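Local coordinates for protein epimerase (Methylomonas sp. DH-1, PDB 7CJ4) that catalyses the manganese-dependent epimerization of ketoses at C3, with highest activity on L-ribulose, and interconverts D-allulose and D-fructose, at residues A[109-114]-A[152-157]; A[148-153]-A[179-184]. All coordinates share one frame; numbering follows the deposited sequence.

Interaction 1. Residues A[109-114]-A[152-157]. With MN (manganese (II) ion), chain C.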
ATOM      1  N   CYS A 109      19.896   7.051  -3.730  1.00 21.43           N
ATOM      2  CA  CYS A 109      18.418   7.228  -3.797  1.00 20.86           C
ATOM      3  C   CYS A 109      17.701   6.232  -2.877  1.00 21.01           C
ATOM      4  O   CYS A 109      18.379   5.506  -2.115  1.00 21.26           O
ATOM      5  CB  CYS A 109      17.913   7.113  -5.232  1.00 21.29           C
ATOM      6  SG  CYS A 109      18.081   5.466  -5.968  1.00 24.76           S
ATOM      7  N   GLY A 110      16.366   6.240  -2.917  1.00 20.17           N
ATOM      8  CA  GLY A 110      15.509   5.375  -2.084  1.00 20.60           C
ATOM      9  C   GLY A 110      15.043   6.085  -0.826  1.00 19.80           C
ATOM     10  O   GLY A 110      15.051   7.325  -0.802  1.00 16.76           O
ATOM     11  N   VAL A 111      14.663   5.322   0.201  1.00 20.18           N
ATOM     12  CA  VAL A 111      14.103   5.861   1.473  1.00 19.71           C
ATOM     13  C   VAL A 111      15.273   6.132   2.424  1.00 19.65           C
ATOM     14  O   VAL A 111      15.451   5.377   3.391  1.00 20.67           O
ATOM     15  CB  VAL A 111      13.054   4.889   2.046  1.00 22.05           C
ATOM     16  CG1 VAL A 111      12.468   5.370   3.362  1.00 24.39           C
ATOM     17  CG2 VAL A 111      11.947   4.643   1.029  1.00 21.69           C
ATOM     18  N   ILE A 112      16.052   7.173   2.123  1.00 19.66           N
ATOM     19  CA  ILE A 112      17.320   7.523   2.827  1.00 18.50           C
ATOM     20  C   ILE A 112      17.032   8.523   3.946  1.00 16.83           C
ATOM     21  O   ILE A 112      17.987   8.894   4.633  1.00 18.41           O
ATOM     22  CB  ILE A 112      18.359   8.106   1.848  1.00 19.10           C
ATOM     23  CG1 ILE A 112      17.784   9.270   1.038  1.00 19.79           C
ATOM     24  CG2 ILE A 112      18.942   7.025   0.959  1.00 17.69           C
ATOM     25  CD1 ILE A 112      18.806   9.963   0.169  1.00 20.05           C
ATOM     26  N   TYR A 113      15.777   8.946   4.109  1.00 16.07           N
ATOM     27  CA  TYR A 113      15.386  10.096   4.966  1.00 18.45           C
ATOM     28  C   TYR A 113      14.560   9.629   6.178  1.00 19.39           C
ATOM     29  O   TYR A 113      14.147  10.477   6.984  1.00 19.59           O
ATOM     30  CB  TYR A 113      14.596  11.108   4.134  1.00 18.23           C
ATOM     31  CG  TYR A 113      13.400  10.520   3.433  1.00 18.95           C
ATOM     32  CD1 TYR A 113      12.223  10.271   4.119  1.00 20.01           C
ATOM     33  CD2 TYR A 113      13.450  10.191   2.091  1.00 19.91           C
ATOM     34  CE1 TYR A 113      11.120   9.722   3.490  1.00 20.39           C
ATOM     35  CE2 TYR A 113      12.356   9.638   1.445  1.00 19.84           C
ATOM     36  CZ  TYR A 113      11.187   9.406   2.147  1.00 19.80           C
ATOM     37  OH  TYR A 113      10.097   8.870   1.531  1.00 18.34           O
ATOM     38  N   CYS A 114      14.315   8.325   6.303  1.00 20.98           N
ATOM     39  CA  CYS A 114      13.523   7.728   7.409  1.00 22.38           C
ATOM     40  C   CYS A 114      13.686   6.210   7.390  1.00 24.10           C
ATOM     41  O   CYS A 114      14.241   5.682   6.396  1.00 22.29           O
ATOM     42  CB  CYS A 114      12.044   8.065   7.281  1.00 24.14           C
ATOM     43  SG  CYS A 114      11.233   7.194   5.914  1.00 27.12           S
ATOM     44  N   GLU A 152      13.258   9.267  -2.270  1.00 23.73           N
ATOM     45  CA  GLU A 152      12.168   8.484  -2.904  1.00 22.46           C
ATOM     46  C   GLU A 152      10.866   8.688  -2.124  1.00 23.01           C
ATOM     47  O   GLU A 152      10.791   8.282  -0.938  1.00 20.73           O
ATOM     48  CB  GLU A 152      12.551   7.007  -2.985  1.00 21.74           C
ATOM     49  CG  GLU A 152      11.506   6.155  -3.688  1.00 21.76           C
ATOM     50  CD  GLU A 152      11.936   4.724  -3.961  1.00 22.47           C
ATOM     51  OE1 GLU A 152      12.874   4.251  -3.291  1.00 23.99           O
ATOM     52  OE2 GLU A 152      11.334   4.083  -4.842  1.00 24.13           O
ATOM     53  N   VAL A 153       9.864   9.288  -2.769  1.00 22.21           N
ATOM     54  CA  VAL A 153       8.489   9.391  -2.200  1.00 24.74           C
ATOM     55  C   VAL A 153       7.875   7.991  -2.265  1.00 24.04           C
ATOM     56  O   VAL A 153       7.800   7.451  -3.387  1.00 22.63           O
ATOM     57  CB  VAL A 153       7.645  10.439  -2.947  1.00 24.36           C
ATOM     58  CG1 VAL A 153       6.176  10.362  -2.568  1.00 24.05           C
ATOM     59  CG2 VAL A 153       8.187  11.837  -2.706  1.00 24.53           C
ATOM     60  N   VAL A 154       7.511   7.415  -1.108  1.00 23.60           N
ATOM     61  CA  VAL A 154       6.901   6.053  -1.014  1.00 23.28           C
ATOM     62  C   VAL A 154       5.523   6.142  -0.346  1.00 22.93           C
ATOM     63  O   VAL A 154       5.207   7.193   0.244  1.00 22.27           O
ATOM     64  CB  VAL A 154       7.825   5.055  -0.289  1.00 23.40           C
ATOM     65  CG1 VAL A 154       9.127   4.866  -1.053  1.00 23.79           C
ATOM     66  CG2 VAL A 154       8.100   5.447   1.155  1.00 23.90           C
ATOM     67  N   ASN A 155       4.730   5.070  -0.451  1.00 21.28           N
ATOM     68  CA  ASN A 155       3.322   5.041   0.023  1.00 19.26           C
ATOM     69  C   ASN A 155       3.298   5.035   1.554  1.00 18.80           C
ATOM     70  O   ASN A 155       4.364   4.884   2.165  1.00 19.20           O
ATOM     71  CB  ASN A 155       2.546   3.840  -0.518  1.00 17.41           C
ATOM     72  CG  ASN A 155       3.046   2.528   0.035  1.00 18.07           C
ATOM     73  OD1 ASN A 155       2.888   2.248   1.230  1.00 17.18           O
ATOM     74  ND2 ASN A 155       3.655   1.737  -0.832  1.00 18.77           N
ATOM     75  N   ARG A 156       2.090   5.158   2.103  1.00 18.59           N
ATOM     76  CA  ARG A 156       1.772   5.455   3.516  1.00 19.02           C
ATOM     77  C   ARG A 156       2.274   4.323   4.422  1.00 20.54           C
ATOM     78  O   ARG A 156       2.511   4.601   5.608  1.00 22.43           O
ATOM     79  CB  ARG A 156       0.256   5.619   3.614  1.00 19.14           C
ATOM     80  CG  ARG A 156      -0.497   4.413   3.076  1.00 20.96           C
ATOM     81  CD  ARG A 156      -1.979   4.655   2.963  1.00 21.71           C
ATOM     82  NE  ARG A 156      -2.231   5.728   2.020  1.00 23.29           N
ATOM     83  CZ  ARG A 156      -3.389   6.349   1.889  1.00 23.66           C
ATOM     84  NH1 ARG A 156      -4.407   6.018   2.666  1.00 21.51           N
ATOM     85  NH2 ARG A 156      -3.518   7.310   0.990  1.00 25.76           N
ATOM     86  N   TYR A 157       2.414   3.106   3.883  1.00 20.60           N
ATOM     87  CA  TYR A 157       2.811   1.880   4.626  1.00 20.69           C
ATOM     88  C   TYR A 157       4.339   1.776   4.718  1.00 21.20           C
ATOM     89  O   TYR A 157       4.833   0.866   5.419  1.00 22.88           O
ATOM     90  CB  TYR A 157       2.259   0.619   3.959  1.00 21.14           C
ATOM     91  CG  TYR A 157       0.767   0.596   3.742  1.00 20.65           C
ATOM     92  CD1 TYR A 157      -0.111   0.397   4.794  1.00 22.77           C
ATOM     93  CD2 TYR A 157       0.232   0.734   2.472  1.00 20.45           C
ATOM     94  CE1 TYR A 157      -1.483   0.361   4.595  1.00 23.38           C
ATOM     95  CE2 TYR A 157      -1.135   0.695   2.253  1.00 21.03           C
ATOM     96  CZ  TYR A 157      -2.000   0.506   3.318  1.00 22.23           C
ATOM     97  OH  TYR A 157      -3.355   0.473   3.107  1.00 21.55           O
TER
HETATM   98 MN    MN C 301      11.441   2.116  -5.541  1.00 31.87          MN
HETATM   99  O   HOH W   1      11.066   1.273  -3.553  0.50 19.34           O
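The hydroxyl OH of Tyr-113 donates a hydrogen bond to the carbonyl O of Glu-152 at 2.6 Å. The donor is tilted 24° from the carbonyl plane, and the acceptor sits at the edge of the tyrosine ring. Chi1 of 55° sets the ring between the backbone N and the carbonyl carbon of its own residue, and its hydroxyl thereby reaches the other loop. The amide of the same glutamate is also held: Glu-152 N donates to Gly-110 O at 3.0 Å, in a nearly straight bond. Both polar backbone atoms of Glu-152 are thus tied to 109-114.

Its side chain also lies against Gly-110. With CG anti to the backbone N (chi1 -177°) and the chain extended, the carboxylate passes over Gly-110, where Glu-152 OE1 lies 3.1 Å from Gly-110 CA. Glu-152 OE2 binds the manganese ion at 2.1 Å. Asp-185, His-211, Glu-246 and a water complete the metal site. The backbone angles of Gly-110 suit glycine, since they leave no room for a CB beside the preceding carbonyl. Further along, Val-111 CG2 packs on Val-154 CG1 at 3.5 Å. Val-111 is the centre of an inverse gamma turn.

Glu-152 binds D-allulose and D-fructose as well as manganese, and probably acts as a proton donor/acceptor. The contact holds its backbone through both N and O, consistent with a carboxylate held in place for metal and substrate.

Interaction 2. Residues A[148-153]-A[179-184]. With MN (manganese (II) ion), chain C.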
ATOM      1  N   ASN A 148      24.879  12.951  -6.061  1.00 24.69           N
ATOM      2  CA  ASN A 148      23.510  13.499  -5.872  1.00 21.79           C
ATOM      3  C   ASN A 148      22.723  12.537  -4.979  1.00 21.12           C
ATOM      4  O   ASN A 148      22.869  11.319  -5.179  1.00 20.37           O
ATOM      5  CB  ASN A 148      22.768  13.656  -7.200  1.00 21.54           C
ATOM      6  CG  ASN A 148      23.386  14.672  -8.138  1.00 21.61           C
ATOM      7  OD1 ASN A 148      23.798  15.748  -7.710  1.00 21.93           O
ATOM      8  ND2 ASN A 148      23.424  14.356  -9.427  1.00 20.51           N
ATOM      9  N   ILE A 149      21.910  13.059  -4.055  1.00 18.55           N
ATOM     10  CA  ILE A 149      20.909  12.252  -3.301  1.00 20.35           C
ATOM     11  C   ILE A 149      19.510  12.575  -3.841  1.00 20.06           C
ATOM     12  O   ILE A 149      19.212  13.754  -4.090  1.00 20.04           O
ATOM     13  CB  ILE A 149      21.028  12.464  -1.777  1.00 20.36           C
ATOM     14  CG1 ILE A 149      20.552  13.853  -1.337  1.00 21.24           C
ATOM     15  CG2 ILE A 149      22.452  12.180  -1.321  1.00 21.73           C
ATOM     16  CD1 ILE A 149      20.443  14.028   0.168  1.00 22.94           C
ATOM     17  N   ASP A 150      18.694  11.535  -4.007  1.00 20.71           N
ATOM     18  CA  ASP A 150      17.304  11.616  -4.510  1.00 21.45           C
ATOM     19  C   ASP A 150      16.404  10.963  -3.458  1.00 22.18           C
ATOM     20  O   ASP A 150      16.573   9.753  -3.212  1.00 23.48           O
ATOM     21  CB  ASP A 150      17.209  10.951  -5.881  1.00 21.91           C
ATOM     22  CG  ASP A 150      18.422  11.239  -6.747  1.00 22.35           C
ATOM     23  OD1 ASP A 150      18.431  12.288  -7.417  1.00 22.77           O
ATOM     24  OD2 ASP A 150      19.363  10.423  -6.714  1.00 24.46           O
ATOM     25  N   LEU A 151      15.529  11.745  -2.824  1.00 22.38           N
ATOM     26  CA  LEU A 151      14.612  11.247  -1.769  1.00 23.50           C
ATOM     27  C   LEU A 151      13.417  10.577  -2.455  1.00 23.39           C
ATOM     28  O   LEU A 151      12.673  11.272  -3.159  1.00 21.30           O
ATOM     29  CB  LEU A 151      14.157  12.405  -0.876  1.00 24.60           C
ATOM     30  CG  LEU A 151      15.234  13.403  -0.451  1.00 25.25           C
ATOM     31  CD1 LEU A 151      14.899  14.014   0.895  1.00 25.95           C
ATOM     32  CD2 LEU A 151      16.603  12.769  -0.391  1.00 26.14           C
ATOM     33  N   GLU A 152      13.258   9.267  -2.270  1.00 23.73           N
ATOM     34  CA  GLU A 152      12.168   8.484  -2.904  1.00 22.46           C
ATOM     35  C   GLU A 152      10.866   8.688  -2.124  1.00 23.01           C
ATOM     36  O   GLU A 152      10.791   8.282  -0.938  1.00 20.73           O
ATOM     37  CB  GLU A 152      12.551   7.007  -2.985  1.00 21.74           C
ATOM     38  CG  GLU A 152      11.506   6.155  -3.688  1.00 21.76           C
ATOM     39  CD  GLU A 152      11.936   4.724  -3.961  1.00 22.47           C
ATOM     40  OE1 GLU A 152      12.874   4.251  -3.291  1.00 23.99           O
ATOM     41  OE2 GLU A 152      11.334   4.083  -4.842  1.00 24.13           O
ATOM     42  N   VAL A 153       9.864   9.288  -2.769  1.00 22.21           N
ATOM     43  CA  VAL A 153       8.489   9.391  -2.200  1.00 24.74           C
ATOM     44  C   VAL A 153       7.875   7.991  -2.265  1.00 24.04           C
ATOM     45  O   VAL A 153       7.800   7.451  -3.387  1.00 22.63           O
ATOM     46  CB  VAL A 153       7.645  10.439  -2.947  1.00 24.36           C
ATOM     47  CG1 VAL A 153       6.176  10.362  -2.568  1.00 24.05           C
ATOM     48  CG2 VAL A 153       8.187  11.837  -2.706  1.00 24.53           C
ATOM     49  N   ASN A 179      22.223  19.519  -4.732  1.00 22.97           N
ATOM     50  CA  ASN A 179      22.479  18.116  -5.141  1.00 22.44           C
ATOM     51  C   ASN A 179      21.425  17.205  -4.504  1.00 22.63           C
ATOM     52  O   ASN A 179      21.590  15.990  -4.596  1.00 27.93           O
ATOM     53  CB  ASN A 179      23.902  17.662  -4.803  1.00 22.19           C
ATOM     54  CG  ASN A 179      24.192  17.668  -3.319  1.00 21.89           C
ATOM     55  OD1 ASN A 179      23.721  18.546  -2.602  1.00 22.47           O
ATOM     56  ND2 ASN A 179      24.979  16.706  -2.859  1.00 21.25           N
ATOM     57  N   ALA A 180      20.380  17.760  -3.888  1.00 23.03           N
ATOM     58  CA  ALA A 180      19.235  16.979  -3.354  1.00 22.48           C
ATOM     59  C   ALA A 180      18.056  17.069  -4.335  1.00 22.69           C
ATOM     60  O   ALA A 180      17.716  18.193  -4.750  1.00 22.55           O
ATOM     61  CB  ALA A 180      18.864  17.460  -1.976  1.00 20.01           C
ATOM     62  N   PHE A 181      17.476  15.924  -4.708  1.00 20.90           N
ATOM     63  CA  PHE A 181      16.413  15.816  -5.738  1.00 21.47           C
ATOM     64  C   PHE A 181      15.258  14.951  -5.238  1.00 21.95           C
ATOM     65  O   PHE A 181      15.403  14.232  -4.233  1.00 21.07           O
ATOM     66  CB  PHE A 181      16.945  15.203  -7.036  1.00 21.59           C
ATOM     67  CG  PHE A 181      18.039  16.006  -7.686  1.00 22.78           C
ATOM     68  CD1 PHE A 181      19.352  15.864  -7.270  1.00 22.93           C
ATOM     69  CD2 PHE A 181      17.754  16.906  -8.704  1.00 22.21           C
ATOM     70  CE1 PHE A 181      20.362  16.605  -7.859  1.00 23.76           C
ATOM     71  CE2 PHE A 181      18.767  17.648  -9.289  1.00 23.36           C
ATOM     72  CZ  PHE A 181      20.068  17.494  -8.867  1.00 24.28           C
ATOM     73  N   LEU A 182      14.142  15.031  -5.963  1.00 23.85           N
ATOM     74  CA  LEU A 182      12.962  14.155  -5.784  1.00 24.42           C
ATOM     75  C   LEU A 182      13.211  12.847  -6.533  1.00 24.47           C
ATOM     76  O   LEU A 182      13.811  12.894  -7.620  1.00 23.23           O
ATOM     77  CB  LEU A 182      11.722  14.862  -6.329  1.00 25.30           C
ATOM     78  CG  LEU A 182      10.429  14.056  -6.246  1.00 24.79           C
ATOM     79  CD1 LEU A 182      10.029  13.827  -4.799  1.00 25.73           C
ATOM     80  CD2 LEU A 182       9.314  14.760  -7.004  1.00 23.74           C
ATOM     81  N   HIS A 183      12.792  11.734  -5.933  1.00 24.04           N
ATOM     82  CA  HIS A 183      12.837  10.370  -6.516  1.00 23.06           C
ATOM     83  C   HIS A 183      11.408   9.821  -6.537  1.00 21.03           C
ATOM     84  O   HIS A 183      10.813   9.687  -5.455  1.00 20.05           O
ATOM     85  CB  HIS A 183      13.828   9.498  -5.729  1.00 22.71           C
ATOM     86  CG  HIS A 183      13.847   8.071  -6.157  1.00 22.92           C
ATOM     87  ND1 HIS A 183      14.631   7.129  -5.532  1.00 22.90           N
ATOM     88  CD2 HIS A 183      13.172   7.420  -7.126  1.00 24.76           C
ATOM     89  CE1 HIS A 183      14.460   5.963  -6.112  1.00 23.74           C
ATOM     90  NE2 HIS A 183      13.570   6.114  -7.096  1.00 24.97           N
ATOM     91  N   LEU A 184      10.859   9.592  -7.732  1.00 21.76           N
ATOM     92  CA  LEU A 184       9.461   9.122  -7.928  1.00 22.87           C
ATOM     93  C   LEU A 184       9.476   7.654  -8.362  1.00 21.37           C
ATOM     94  O   LEU A 184      10.392   7.253  -9.108  1.00 22.38           O
ATOM     95  CB  LEU A 184       8.754   9.991  -8.974  1.00 23.51           C
ATOM     96  CG  LEU A 184       8.314  11.381  -8.517  1.00 24.26           C
ATOM     97  CD1 LEU A 184       7.568  12.099  -9.638  1.00 23.69           C
ATOM     98  CD2 LEU A 184       7.449  11.302  -7.269  1.00 23.71           C
TER
HETATM   99 MN    MN C 301      11.441   2.116  -5.541  1.00 31.87          MN
HETATM  100  O   HOH W   1      11.066   1.273  -3.553  0.50 19.34           O
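The imidazole of His-183 has the side chain of Glu-152 over one face, with Glu-152 CG 3.7 Å above the ring centre. The carboxylate and ring planes are only 9° apart, so the two groups stack. Chi1 of 174° places the histidine CG anti to its backbone N, and the two side chains run alongside each other in the same direction. Asp-150 O lies at the ring edge. His-183 ND1 probably accepts a hydrogen bond from Gly-110 N, which ties the histidine to the neighbouring loop.

The Phe-181 ring has Ile-149 O and Asn-148 OD1 at its edge, the latter 3.5 Å from Phe-181 CE1. Asn-148 ND2 is hydrogen-bonded to Phe-3 O. Asp-150 runs beside this ring and forms a salt bridge with Lys-5, which also makes a cation-pi contact with Phe-181.

Five backbone hydrogen bonds join the strands, from Ile-149 N to Asn-179 O at 3.0 Å through to Val-153 N to His-183 O at 2.9 Å. On the face bearing Ile-149, Leu-151 and Leu-182, helices 125-143 and 165-175 pack against the sheet. Val-153 CG2 packs tightly on Leu-182 CD1 at 3.4 Å.

This is the parallel pairing of a beta-alpha-beta unit in a TIM barrel, with a metal ligand at the C-terminal end of a strand.

In the fold
Strand 107-109 leads into the loop that holds 109-114. The chain then runs through helix 125-143 to strand 148-152. Interaction 1 closes this excursion by joining the loops that follow the fourth and fifth barrel strands. From 153 the chain continues through helix 165-175 to strand 180-185, and interaction 2 closes that second excursion between strands five and six. The contacts follow one another along the chain and share Glu-152 and Val-153. They meet again in space, where Cys-109 packs on His-183 and Ile-112 on Leu-151. Together they link three consecutive strands of the barrel and the loops at their C-terminal ends at the manganese site.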